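Local coordinates for P91 (Metagenome, PDB 4ZI5), which hydrolyses phosphotriesters as a promiscuous activity and belongs to the dienelactone hydrolase family of alpha/beta hydrolases, at residues A[106-109]-A[110-114]. Sequence-based numbering, arbitrary orientation.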
loop_
_atom_site.group_PDB
_atom_site.type_symbol
_atom_site.label_atom_id
_atom_site.label_comp_id
_atom_site.label_asym_id
_atom_site.label_seq_id
_atom_site.Cartn_x
_atom_site.Cartn_y
_atom_site.Cartn_z
ATOM N N ARG A 106 -12.313 -18.372 -19.888
ATOM C CA ARG A 106 -13.425 -17.476 -19.669
ATOM C C ARG A 106 -12.953 -16.054 -19.364
ATOM O O ARG A 106 -13.528 -15.071 -19.870
ATOM C CB ARG A 106 -14.346 -18.026 -18.568
ATOM C CG ARG A 106 -15.682 -17.310 -18.403
ATOM C CD ARG A 106 -16.575 -17.385 -19.612
ATOM N NE ARG A 106 -16.873 -18.770 -19.971
ATOM C CZ ARG A 106 -17.790 -19.554 -19.384
ATOM N NH1 ARG A 106 -18.518 -19.136 -18.363
ATOM N NH2 ARG A 106 -17.955 -20.800 -19.830
ATOM N N ALA A 107 -11.897 -15.939 -18.562
ATOM C CA ALA A 107 -11.237 -14.648 -18.309
ATOM C C ALA A 107 -10.580 -14.035 -19.564
ATOM O O ALA A 107 -10.752 -12.845 -19.855
ATOM C CB ALA A 107 -10.212 -14.791 -17.199
ATOM N N GLN A 108 -9.827 -14.847 -20.306
ATOM C CA GLN A 108 -9.234 -14.397 -21.564
ATOM C C GLN A 108 -10.277 -13.861 -22.568
ATOM O O GLN A 108 -10.013 -12.876 -23.284
ATOM C CB GLN A 108 -8.411 -15.508 -22.192
ATOM C CG GLN A 108 -7.673 -15.100 -23.466
ATOM C CD GLN A 108 -6.601 -14.072 -23.234
ATOM O OE1 GLN A 108 -5.753 -14.235 -22.350
ATOM N NE2 GLN A 108 -6.608 -13.003 -24.030
ATOM N N ALA A 109 -11.461 -14.483 -22.601
ATOM C CA ALA A 109 -12.533 -14.026 -23.495
ATOM C C ALA A 109 -12.939 -12.588 -23.156
ATOM O O ALA A 109 -13.130 -11.782 -24.070
ATOM C CB ALA A 109 -13.743 -14.957 -23.462
ATOM N N ALA A 110 -12.975 -12.251 -21.857
ATOM C CA ALA A 110 -13.275 -10.863 -21.429
ATOM C C ALA A 110 -12.159 -9.915 -21.870
ATOM O O ALA A 110 -12.433 -8.830 -22.380
ATOM C CB ALA A 110 -13.492 -10.793 -19.918
ATOM N N LEU A 111 -10.905 -10.333 -21.691
ATOM C CA LEU A 111 -9.779 -9.525 -22.140
ATOM C C LEU A 111 -9.796 -9.301 -23.660
ATOM O O LEU A 111 -9.600 -8.170 -24.124
ATOM C CB LEU A 111 -8.450 -10.141 -21.709
ATOM C CG LEU A 111 -7.189 -9.386 -22.098
ATOM C CD1 LEU A 111 -7.214 -7.934 -21.647
ATOM C CD2 LEU A 111 -5.995 -10.134 -21.526
ATOM N N ASP A 112 -10.100 -10.353 -24.421
ATOM C CA ASP A 112 -10.291 -10.205 -25.878
ATOM C C ASP A 112 -11.452 -9.247 -26.236
ATOM O O ASP A 112 -11.318 -8.449 -27.150
ATOM C CB ASP A 112 -10.497 -11.574 -26.538
ATOM C CG ASP A 112 -9.247 -12.446 -26.484
ATOM O OD1 ASP A 112 -8.135 -11.936 -26.273
ATOM O OD2 ASP A 112 -9.354 -13.654 -26.681
ATOM N N ALA A 113 -12.559 -9.312 -25.511
ATOM C CA ALA A 113 -13.669 -8.402 -25.745
ATOM C C ALA A 113 -13.303 -6.930 -25.451
ATOM O O ALA A 113 -13.681 -6.027 -26.178
ATOM C CB ALA A 113 -14.863 -8.809 -24.906
ATOM N N LEU A 114 -12.555 -6.703 -24.382
ATOM C CA LEU A 114 -11.978 -5.382 -24.127
ATOM C C LEU A 114 -11.129 -4.870 -25.296
ATOM O O LEU A 114 -11.350 -3.762 -25.787
ATOM C CB LEU A 114 -11.130 -5.403 -22.853
ATOM C CG LEU A 114 -10.405 -4.097 -22.530
ATOM C CD1 LEU A 114 -11.392 -3.056 -22.040
ATOM C CD2 LEU A 114 -9.285 -4.346 -21.512
#
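With CG opposite the backbone N (chi1 -176°) and a bend at chi2, Gln108 sends its amide along helix 100-115 to Asp112, one turn on. Asp112 sets CG beside its own backbone N and anti to its carbonyl carbon (chi1 -67°), which tips the carboxylate back toward Gln108. NE2 of Gln108 then donates to OD1 of Asp112 at 2.9 Å. The oxygen lies in the amide plane, but the N-H reaches it from above the carboxylate plane, 48° out. The same two residues share a backbone bond, from Asp112 N to Gln108 O at 2.8 Å, so main chain and side chain both link i to i+4. CD2 of Leu111 lies 3.9 Å from Gln108 NE2, an apolar neighbour to the amide. Leu111 N to Ala107 O (3.1 Å) and Ala113 N to Ala109 O (2.9 Å) continue the i to i+4 hydrogen bonding of the alpha-helix; Ala110 N to Arg106 O is weak. Asp112 is on the exposed side. Arg106 NE makes a salt bridge to Asp23 OD2, and NH1 a hydrogen bond to Met77 O. Ala109, Ala110 and Ala113 touch Tyr21 of strand 15-23, Ala107 and Ala110 touch Phe48 of strand 42-48, and Ala107 also meets helix 132-142.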